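Catalase (Corynebacterium glutamicum, PDB 4B7H) breaks hydrogen peroxide down to water and oxygen at a haem iron, and is seen here with nitric oxide and NADPH bound. Local coordinates at residues A[117-122]-A[237-242]; A[194-199]-A[466-471]. All coordinates share one frame; numbering follows the deposited sequence.

Contact 1 of 2, residues A[117-122]-A[237-242]; sequences PDTWRD and DCFTDA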
ATOM      1  N   PRO A 117      16.539   9.572  20.195  1.00 10.89           N
ATOM      2  CA  PRO A 117      16.848  10.911  20.722  1.00 10.30           C
ATOM      3  C   PRO A 117      17.372  11.924  19.699  1.00  8.93           C
ATOM      4  O   PRO A 117      18.191  11.596  18.830  1.00 10.11           O
ATOM      5  CB  PRO A 117      17.942  10.632  21.766  1.00 11.21           C
ATOM      6  CG  PRO A 117      17.787   9.191  22.104  1.00 11.79           C
ATOM      7  CD  PRO A 117      17.380   8.540  20.820  1.00 13.35           C
ATOM      8  N   ASP A 118      16.941  13.174  19.862  1.00  9.06           N
ATOM      9  CA  ASP A 118      17.428  14.275  19.049  1.00  9.35           C
ATOM     10  C   ASP A 118      18.927  14.509  19.233  1.00  8.66           C
ATOM     11  O   ASP A 118      19.577  15.066  18.344  1.00 10.20           O
ATOM     12  CB  ASP A 118      16.727  15.574  19.449  1.00 10.33           C
ATOM     13  CG  ASP A 118      15.247  15.610  19.083  1.00  8.96           C
ATOM     14  OD1 ASP A 118      14.778  14.834  18.221  1.00  8.77           O
ATOM     15  OD2 ASP A 118      14.550  16.465  19.655  1.00  9.00           O
ATOM     16  N   THR A 119      19.477  14.113  20.382  1.00  9.75           N
ATOM     17  CA  THR A 119      20.861  14.477  20.704  1.00  9.96           C
ATOM     18  C   THR A 119      21.862  13.318  20.673  1.00  9.91           C
ATOM     19  O   THR A 119      22.948  13.407  21.260  1.00 11.39           O
ATOM     20  CB  THR A 119      20.975  15.262  22.040  1.00 10.72           C
ATOM     21  OG1 THR A 119      20.496  14.456  23.123  1.00 10.98           O
ATOM     22  CG2 THR A 119      20.150  16.534  21.977  1.00 12.29           C
ATOM     23  N   TRP A 120      21.517  12.235  19.982  1.00 10.17           N
ATOM     24  CA  TRP A 120      22.548  11.291  19.568  1.00 10.29           C
ATOM     25  C   TRP A 120      23.524  12.065  18.676  1.00  9.81           C
ATOM     26  O   TRP A 120      23.104  12.955  17.936  1.00 11.01           O
ATOM     27  CB  TRP A 120      21.951  10.144  18.749  1.00 10.21           C
ATOM     28  CG  TRP A 120      21.383   9.023  19.549  1.00 10.44           C
ATOM     29  CD1 TRP A 120      21.369   8.907  20.910  1.00 11.88           C
ATOM     30  CD2 TRP A 120      20.751   7.846  19.036  1.00 10.39           C
ATOM     31  NE1 TRP A 120      20.767   7.729  21.274  1.00 13.90           N
ATOM     32  CE2 TRP A 120      20.369   7.062  20.142  1.00 12.74           C
ATOM     33  CE3 TRP A 120      20.459   7.387  17.749  1.00 10.73           C
ATOM     34  CZ2 TRP A 120      19.715   5.836  20.001  1.00 14.97           C
ATOM     35  CZ3 TRP A 120      19.805   6.168  17.608  1.00 11.70           C
ATOM     36  CH2 TRP A 120      19.442   5.407  18.729  1.00 14.89           C
ATOM     37  N   ARG A 121      24.815  11.733  18.737  1.00  9.39           N
ATOM     38  CA  ARG A 121      25.778  12.301  17.788  1.00  8.99           C
ATOM     39  C   ARG A 121      25.353  11.925  16.374  1.00  9.25           C
ATOM     40  O   ARG A 121      25.137  10.749  16.071  1.00 11.29           O
ATOM     41  CB  ARG A 121      27.211  11.815  18.048  1.00  9.43           C
ATOM     42  CG  ARG A 121      28.219  12.396  17.034  1.00  9.85           C
ATOM     43  CD  ARG A 121      29.674  11.975  17.276  1.00 10.11           C
ATOM     44  NE  ARG A 121      30.067  12.335  18.634  1.00 10.24           N
ATOM     45  CZ  ARG A 121      30.419  13.558  19.025  1.00  9.84           C
ATOM     46  NH1 ARG A 121      30.513  14.553  18.148  1.00 10.34           N
ATOM     47  NH2 ARG A 121      30.717  13.780  20.300  1.00 12.10           N
ATOM     48  N   ASP A 122      25.214  12.926  15.515  1.00  9.00           N
ATOM     49  CA  ASP A 122      24.747  12.693  14.159  1.00  9.31           C
ATOM     50  C   ASP A 122      24.824  13.990  13.390  1.00  7.54           C
ATOM     51  O   ASP A 122      24.874  15.073  13.985  1.00  9.64           O
ATOM     52  CB  ASP A 122      23.284  12.227  14.167  1.00 10.63           C
ATOM     53  CG  ASP A 122      22.981  11.213  13.081  1.00 12.51           C
ATOM     54  OD1 ASP A 122      23.831  11.005  12.179  1.00 15.33           O
ATOM     55  OD2 ASP A 122      21.879  10.613  13.129  1.00 10.98           O
ATOM     56  N   ASP A 237      26.092  26.444  19.202  1.00 12.45           N
ATOM     57  CA  ASP A 237      26.183  26.136  20.623  1.00 12.73           C
ATOM     58  C   ASP A 237      26.104  24.619  20.739  1.00 12.87           C
ATOM     59  O   ASP A 237      25.129  24.020  20.282  1.00 14.14           O
ATOM     60  CB  ASP A 237      25.031  26.807  21.377  1.00 15.55           C
ATOM     61  CG  ASP A 237      25.209  26.776  22.878  1.00 21.08           C
ATOM     62  OD1 ASP A 237      26.298  26.381  23.349  1.00 22.12           O
ATOM     63  OD2 ASP A 237      24.256  27.160  23.589  1.00 22.58           O
ATOM     64  N   CYS A 238      27.130  23.993  21.317  1.00 13.05           N
ATOM     65  CA  CYS A 238      27.245  22.535  21.279  1.00 12.29           C
ATOM     66  C   CYS A 238      27.389  21.910  22.655  1.00 12.14           C
ATOM     67  O   CYS A 238      28.077  22.459  23.522  1.00 13.85           O
ATOM     68  CB  CYS A 238      28.445  22.111  20.416  1.00 14.20           C
ATOM     69  SG  CYS A 238      28.436  22.748  18.731  1.00 16.53           S
ATOM     70  N   PHE A 239      26.755  20.749  22.834  1.00 11.41           N
ATOM     71  CA  PHE A 239      26.995  19.890  23.990  1.00 11.24           C
ATOM     72  C   PHE A 239      28.350  19.230  23.826  1.00 11.66           C
ATOM     73  O   PHE A 239      28.854  19.101  22.709  1.00 13.07           O
ATOM     74  CB  PHE A 239      25.956  18.769  24.048  1.00 11.60           C
ATOM     75  CG  PHE A 239      24.588  19.219  24.461  1.00 11.76           C
ATOM     76  CD1 PHE A 239      24.397  19.952  25.626  1.00 13.23           C
ATOM     77  CD2 PHE A 239      23.481  18.879  23.692  1.00 13.30           C
ATOM     78  CE1 PHE A 239      23.120  20.363  26.000  1.00 13.74           C
ATOM     79  CE2 PHE A 239      22.206  19.286  24.058  1.00 12.91           C
ATOM     80  CZ  PHE A 239      22.026  20.023  25.215  1.00 14.22           C
ATOM     81  N   THR A 240      28.945  18.803  24.934  1.00 12.28           N
ATOM     82  CA  THR A 240      30.027  17.832  24.858  1.00 11.71           C
ATOM     83  C   THR A 240      29.418  16.459  24.584  1.00 11.93           C
ATOM     84  O   THR A 240      28.200  16.294  24.634  1.00 12.09           O
ATOM     85  CB  THR A 240      30.800  17.742  26.176  1.00 12.97           C
ATOM     86  OG1 THR A 240      29.904  17.314  27.210  1.00 12.71           O
ATOM     87  CG2 THR A 240      31.409  19.090  26.542  1.00 14.75           C
ATOM     88  N   ASP A 241      30.266  15.474  24.305  1.00 11.79           N
ATOM     89  CA  ASP A 241      29.814  14.106  24.077  1.00 12.55           C
ATOM     90  C   ASP A 241      29.010  13.620  25.283  1.00 12.57           C
ATOM     91  O   ASP A 241      27.913  13.080  25.127  1.00 12.48           O
ATOM     92  CB  ASP A 241      31.032  13.207  23.835  1.00 13.94           C
ATOM     93  CG  ASP A 241      30.679  11.887  23.167  1.00 17.94           C
ATOM     94  OD1 ASP A 241      29.836  11.872  22.244  1.00 19.35           O
ATOM     95  OD2 ASP A 241      31.265  10.857  23.561  1.00 24.07           O
ATOM     96  N   ALA A 242      29.529  13.850  26.487  1.00 13.56           N
ATOM     97  CA  ALA A 242      28.861  13.405  27.710  1.00 13.29           C
ATOM     98  C   ALA A 242      27.526  14.113  27.950  1.00 12.40           C
ATOM     99  O   ALA A 242      26.534  13.479  28.329  1.00 12.77           O
ATOM    100  CB  ALA A 242      29.783  13.583  28.915  1.00 13.98           C
TER
HETATM  101  O   HOH W   1      31.606  10.150  20.384  1.00 16.21           O
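Arg121 and Asp241 face each other with their CA atoms 7.7 Å apart, and Thr119 and Phe239 with theirs 8.8 Å apart, so no backbone pairing joins 117-122 to 237-242 and side chains bridge the gap. Arg121 does most of the bridging. Its CG stands anti to the backbone N (chi1 179°) and the chain runs straight until it bends at chi3, which turns the guanidinium across the carboxylate of Asp241. NH2 of Arg121 gives a salt-bridging hydrogen bond of 2.9 Å to OD1 of Asp241, with an N-H...O angle of 155°. It reaches that oxygen from above the carboxylate, 52° out of its plane, and this is the one direct bond between the two groups. A water accepts from Arg121 NE at 3.2 Å and donates weakly to the same OD1. NH1 bonds to the carbonyl O of Leu193, while Asp241 OD2 is held by Asn478 of helix 466-479. This joins the loop between strands 100-108 and 125-132 to the start of helix 241-250, where Thr240 is the N-cap and Asp241 the first helical residue. Just before Arg121, Pro117 to Trp120 form a type I beta turn, which carries Thr119. CG2 of Thr119 lies 4.0 Å from CE2 of the Phe239 ring, in an oblique approach, while OG1 turns to the carbonyl of Ala244 in helix 241-250.

Contact 2 of 2, residues A[194-199]-A[466-471]; sequences MGDRGT and EGEKER. With NDP (NADPH dihydro-nicotinamide-adenine-dinucleotide phosphate), chain H.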
ATOM      1  N   MET A 194      32.678  14.231  14.270  1.00  9.71           N
ATOM      2  CA  MET A 194      33.262  13.800  15.533  1.00  9.51           C
ATOM      3  C   MET A 194      33.701  14.982  16.401  1.00  9.45           C
ATOM      4  O   MET A 194      34.086  14.800  17.556  1.00 10.70           O
ATOM      5  CB  MET A 194      34.430  12.846  15.271  1.00 10.01           C
ATOM      6  CG  MET A 194      33.982  11.494  14.737  1.00 10.49           C
ATOM      7  SD  MET A 194      33.136  10.530  15.996  1.00 11.55           S
ATOM      8  CE  MET A 194      32.174   9.418  14.970  1.00 13.84           C
ATOM      9  N   GLY A 195      33.631  16.190  15.850  1.00 10.06           N
ATOM     10  CA  GLY A 195      33.967  17.389  16.601  1.00 11.44           C
ATOM     11  C   GLY A 195      32.765  17.920  17.363  1.00 11.01           C
ATOM     12  O   GLY A 195      31.747  17.224  17.509  1.00 11.10           O
ATOM     13  N   ASP A 196      32.870  19.152  17.852  1.00 10.54           N
ATOM     14  CA  ASP A 196      31.811  19.733  18.664  1.00 12.67           C
ATOM     15  C   ASP A 196      30.484  19.761  17.913  1.00 11.34           C
ATOM     16  O   ASP A 196      29.422  19.591  18.515  1.00 11.25           O
ATOM     17  CB  ASP A 196      32.157  21.164  19.084  1.00 12.85           C
ATOM     18  CG  ASP A 196      33.333  21.246  20.041  1.00 14.53           C
ATOM     19  OD1 ASP A 196      33.768  20.217  20.597  1.00 17.47           O
ATOM     20  OD2 ASP A 196      33.806  22.373  20.261  1.00 18.05           O
ATOM     21  N   ARG A 197      30.547  19.982  16.600  1.00 10.70           N
ATOM     22  CA  ARG A 197      29.328  20.167  15.804  1.00 11.62           C
ATOM     23  C   ARG A 197      28.504  18.899  15.596  1.00 12.06           C
ATOM     24  O   ARG A 197      27.378  18.960  15.100  1.00 11.85           O
ATOM     25  CB  ARG A 197      29.639  20.834  14.462  1.00 12.60           C
ATOM     26  CG  ARG A 197      30.187  22.232  14.621  1.00 13.18           C
ATOM     27  CD  ARG A 197      30.295  22.943  13.304  1.00 13.57           C
ATOM     28  NE  ARG A 197      30.829  24.280  13.501  1.00 14.74           N
ATOM     29  CZ  ARG A 197      30.896  25.192  12.542  1.00 13.56           C
ATOM     30  NH1 ARG A 197      30.458  24.908  11.321  1.00 14.80           N
ATOM     31  NH2 ARG A 197      31.397  26.384  12.810  1.00 14.39           N
ATOM     32  N   GLY A 198      29.056  17.754  15.980  1.00 10.34           N
ATOM     33  CA  GLY A 198      28.283  16.523  15.982  1.00 10.36           C
ATOM     34  C   GLY A 198      27.158  16.547  16.997  1.00  9.44           C
ATOM     35  O   GLY A 198      26.222  15.754  16.890  1.00 11.27           O
ATOM     36  N   THR A 199      27.245  17.451  17.976  1.00  9.98           N
ATOM     37  CA  THR A 199      26.243  17.541  19.031  1.00 11.15           C
ATOM     38  C   THR A 199      25.778  18.974  19.316  1.00 11.71           C
ATOM     39  O   THR A 199      25.970  19.479  20.420  1.00 11.54           O
ATOM     40  CB  THR A 199      26.740  16.882  20.349  1.00 11.45           C
ATOM     41  OG1 THR A 199      28.009  17.438  20.725  1.00 12.35           O
ATOM     42  CG2 THR A 199      26.905  15.376  20.177  1.00 11.54           C
ATOM     43  N   GLU A 466      42.731  24.662  20.266  1.00 15.02           N
ATOM     44  CA  GLU A 466      43.311  23.525  20.980  1.00 14.45           C
ATOM     45  C   GLU A 466      42.277  22.677  21.725  1.00 13.28           C
ATOM     46  O   GLU A 466      42.397  21.448  21.779  1.00 14.10           O
ATOM     47  CB  GLU A 466      44.435  23.989  21.913  1.00 15.21           C
ATOM     48  CG  GLU A 466      45.702  24.430  21.173  1.00 20.72           C
ATOM     49  CD  GLU A 466      46.268  23.333  20.291  1.00 23.54           C
ATOM     50  OE1 GLU A 466      46.368  22.182  20.767  1.00 30.63           O
ATOM     51  OE2 GLU A 466      46.594  23.612  19.120  1.00 25.14           O
ATOM     52  N   GLY A 467      41.253  23.325  22.272  1.00 12.56           N
ATOM     53  CA  GLY A 467      40.174  22.614  22.944  1.00 12.74           C
ATOM     54  C   GLY A 467      39.362  21.763  21.981  1.00 11.72           C
ATOM     55  O   GLY A 467      39.026  20.611  22.285  1.00 12.35           O
ATOM     56  N   GLU A 468      39.048  22.324  20.816  1.00 12.56           N
ATOM     57  CA  GLU A 468      38.344  21.584  19.778  1.00 12.04           C
ATOM     58  C   GLU A 468      39.154  20.384  19.303  1.00 12.02           C
ATOM     59  O   GLU A 468      38.602  19.306  19.084  1.00 13.91           O
ATOM     60  CB  GLU A 468      37.994  22.506  18.605  1.00 12.52           C
ATOM     61  CG  GLU A 468      36.936  23.552  18.947  1.00 13.74           C
ATOM     62  CD  GLU A 468      36.740  24.576  17.847  1.00 15.33           C
ATOM     63  OE1 GLU A 468      37.750  25.041  17.272  1.00 16.66           O
ATOM     64  OE2 GLU A 468      35.573  24.927  17.543  1.00 16.43           O
ATOM     65  N   LYS A 469      40.465  20.567  19.165  1.00 10.86           N
ATOM     66  CA  LYS A 469      41.340  19.491  18.717  1.00 11.85           C
ATOM     67  C   LYS A 469      41.365  18.344  19.725  1.00 12.05           C
ATOM     68  O   LYS A 469      41.310  17.167  19.345  1.00 12.00           O
ATOM     69  CB  LYS A 469      42.750  20.021  18.452  1.00 13.33           C
ATOM     70  CG  LYS A 469      42.816  20.933  17.247  1.00 14.91           C
ATOM     71  CD  LYS A 469      44.073  21.772  17.254  1.00 18.74           C
ATOM     72  CE  LYS A 469      45.266  20.987  16.776  1.00 20.36           C
ATOM     73  NZ  LYS A 469      46.489  21.842  16.765  1.00 21.32           N
ATOM     74  N   GLU A 470      41.434  18.685  21.008  1.00 12.46           N
ATOM     75  CA  GLU A 470      41.464  17.670  22.053  1.00 13.23           C
ATOM     76  C   GLU A 470      40.111  16.972  22.196  1.00 12.90           C
ATOM     77  O   GLU A 470      40.049  15.742  22.266  1.00 12.56           O
ATOM     78  CB  GLU A 470      41.913  18.269  23.389  1.00 13.68           C
ATOM     79  CG  GLU A 470      41.863  17.301  24.574  1.00 15.82           C
ATOM     80  CD  GLU A 470      42.895  16.181  24.504  1.00 17.96           C
ATOM     81  OE1 GLU A 470      43.842  16.259  23.682  1.00 17.18           O
ATOM     82  OE2 GLU A 470      42.767  15.216  25.292  1.00 21.19           O
ATOM     83  N   ARG A 471      39.028  17.748  22.233  1.00 11.70           N
ATOM     84  CA  ARG A 471      37.695  17.142  22.307  1.00 11.17           C
ATOM     85  C   ARG A 471      37.418  16.222  21.117  1.00 10.48           C
ATOM     86  O   ARG A 471      36.803  15.168  21.276  1.00 11.46           O
ATOM     87  CB  ARG A 471      36.599  18.204  22.445  1.00 10.92           C
ATOM     88  CG  ARG A 471      36.626  18.925  23.787  1.00 11.01           C
ATOM     89  CD  ARG A 471      35.391  19.792  23.995  1.00 12.41           C
ATOM     90  NE  ARG A 471      35.318  20.878  23.027  1.00 12.38           N
ATOM     91  CZ  ARG A 471      35.946  22.044  23.152  1.00 13.79           C
ATOM     92  NH1 ARG A 471      36.720  22.278  24.208  1.00 14.23           N
ATOM     93  NH2 ARG A 471      35.807  22.970  22.213  1.00 14.05           N
TER
HETATM   94  PA  NDP H1520      37.868  29.530   6.914  1.00 19.80           P
HETATM   95  O1A NDP H1520      38.739  29.912   8.054  1.00 21.02           O
HETATM   96  O2A NDP H1520      37.510  30.687   6.046  1.00 21.48           O
HETATM   97  O5B NDP H1520      36.540  28.857   7.504  1.00 20.25           O
HETATM   98  C5B NDP H1520      36.627  27.856   8.489  1.00 17.75           C
HETATM   99  C4B NDP H1520      35.205  27.402   8.772  1.00 18.07           C
HETATM  100  O4B NDP H1520      35.233  26.361   9.738  1.00 16.70           O
HETATM  101  C3B NDP H1520      34.360  28.547   9.333  1.00 18.82           C
HETATM  102  O3B NDP H1520      33.082  28.543   8.724  1.00 20.05           O
HETATM  103  C2B NDP H1520      34.287  28.198  10.808  1.00 16.06           C
HETATM  104  O2B NDP H1520      33.178  28.731  11.506  1.00 18.78           O
HETATM  105  C1B NDP H1520      34.290  26.679  10.733  1.00 16.89           C
HETATM  106  N9A NDP H1520      34.514  26.028  12.039  1.00 16.35           N
HETATM  107  C8A NDP H1520      34.977  26.608  13.193  1.00 16.32           C
HETATM  108  N7A NDP H1520      35.009  25.672  14.169  1.00 17.09           N
HETATM  109  C5A NDP H1520      34.565  24.498  13.655  1.00 17.72           C
HETATM  110  C6A NDP H1520      34.395  23.232  14.212  1.00 17.25           C
HETATM  111  N6A NDP H1520      34.361  23.082  15.536  1.00 16.92           N
HETATM  112  N1A NDP H1520      33.927  22.209  13.419  1.00 17.73           N
HETATM  113  C2A NDP H1520      33.617  22.438  12.093  1.00 19.55           C
HETATM  114  N3A NDP H1520      33.784  23.695  11.548  1.00 17.61           N
HETATM  115  C4A NDP H1520      34.250  24.710  12.318  1.00 16.52           C
HETATM  116  O3  NDP H1520      38.612  28.351   6.087  1.00 19.49           O
HETATM  117  PN  NDP H1520      38.025  27.626   4.768  1.00 18.28           P
HETATM  118  O1N NDP H1520      36.700  28.197   4.393  1.00 17.58           O
HETATM  119  O2N NDP H1520      39.137  27.592   3.788  1.00 19.92           O
HETATM  120  O5D NDP H1520      37.792  26.111   5.260  1.00 18.18           O
HETATM  121  C5D NDP H1520      38.743  25.482   6.100  1.00 15.88           C
HETATM  122  C4D NDP H1520      38.135  24.228   6.692  1.00 17.19           C
HETATM  123  O4D NDP H1520      37.028  24.593   7.491  1.00 16.76           O
HETATM  124  C3D NDP H1520      37.606  23.302   5.608  1.00 16.88           C
HETATM  125  O3D NDP H1520      38.584  22.351   5.213  1.00 19.64           O
HETATM  126  C2D NDP H1520      36.388  22.675   6.264  1.00 15.76           C
HETATM  127  O2D NDP H1520      36.760  21.483   6.899  1.00 16.39           O
HETATM  128  C1D NDP H1520      35.965  23.658   7.351  1.00 15.89           C
HETATM  129  N1N NDP H1520      34.710  24.359   7.000  1.00 15.98           N
HETATM  130  C2N NDP H1520      34.586  24.901   5.754  1.00 17.90           C
HETATM  131  C3N NDP H1520      33.445  25.577   5.351  1.00 17.38           C
HETATM  132  C7N NDP H1520      33.402  26.118   3.959  1.00 18.47           C
HETATM  133  O7N NDP H1520      32.162  26.225   3.322  1.00 19.56           O
HETATM  134  N7N NDP H1520      34.529  26.462   3.343  1.00 19.91           N
HETATM  135  C4N NDP H1520      32.254  25.765   6.266  1.00 15.96           C
HETATM  136  C5N NDP H1520      32.494  25.134   7.607  1.00 15.78           C
HETATM  137  C6N NDP H1520      33.685  24.471   7.907  1.00 16.83           C
HETATM  138  P2B NDP H1520      33.304  30.124  12.315  1.00 19.04           P
HETATM  139  O1X NDP H1520      34.454  29.993  13.291  1.00 21.55           O
HETATM  140  O2X NDP H1520      33.555  31.230  11.313  1.00 20.64           O
HETATM  141  O3X NDP H1520      31.984  30.337  13.035  1.00 21.13           O
HETATM  142  O   HOH W   2      35.837  18.989  18.823  1.00 19.50           O
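Asp196 and Arg471 lock together as a side-on, two-nitrogen salt bridge between a short 3-10 turn, 196-198, and helix 466-479. Arg471 is the chain to follow. Its CB already lies 3.9 Å from OD1 of Asp196, and CD passes the same OD1 at 3.8 Å. The chain bends at chi3 (-64°), and NE bonds to OD1 of Asp196 at 3.0 Å, almost straight at 172°. At the tip, NH2 reaches OD2 of Asp196 at 2.9 Å, and that oxygen accepts through its syn lone pair. The bend also lays one face of the guanidinium over its own helix, against the carbonyl O of Gly467 and the N of Glu468. Both oxygens lie close to the guanidinium plane and the two groups are nearly coplanar, so each carboxylate oxygen has its own N-H and the acid is held against rotation. A water adds a further link, donating to Asp196 OD1 and to the carbonyl O of Glu468.

The two segments belong to different parts of the catalase: 194-199 follows helix 187-194 in the catalase family region, and 466-471 opens helix 466-479 in the C-terminal helical region. NADPH lies at their junction. Arg197 lays one face of its guanidinium over the adenine, with CZ 3.4 Å from C4A of the NADPH, and gives O2B a weak hydrogen bond from NH2; its NH1 is hydrogen-bonded to Tyr192 OH, and Trp236 makes a cation-pi contact with it. From the helix, Glu468 OE2 accepts a hydrogen bond of 3.0 Å from adenine N6A. That oxygen is 4.1 Å from Asp196 OD2, a like-charge approach that Arg471 on the aspartate and the adenine amino group on the glutamate would be expected to ease.

Contacts 1 and 2 have their centres 11 Å apart and alternate along the chain, 194-199 falling between 117-122 and 237-242 in sequence. They touch directly: Thr199 OG1 is hydrogen-bonded to Phe239 O at 2.7 Å, and Arg121 NH1 makes a weak hydrogen bond, 3.0 Å, to Gly195 O. Cys238 CB also packs 3.3 Å from Asp196 O. Helix 466-479 serves both, since its Asn475 touches Arg121 and Asp241 of contact 1 and gives Met194 O of contact 2 a hydrogen bond from its ND2. Only contact 2 supplies residues to the NADPH pocket, Arg197 and Glu468; the side chain of Arg121 in contact 1 stays about 10 Å from the cofactor.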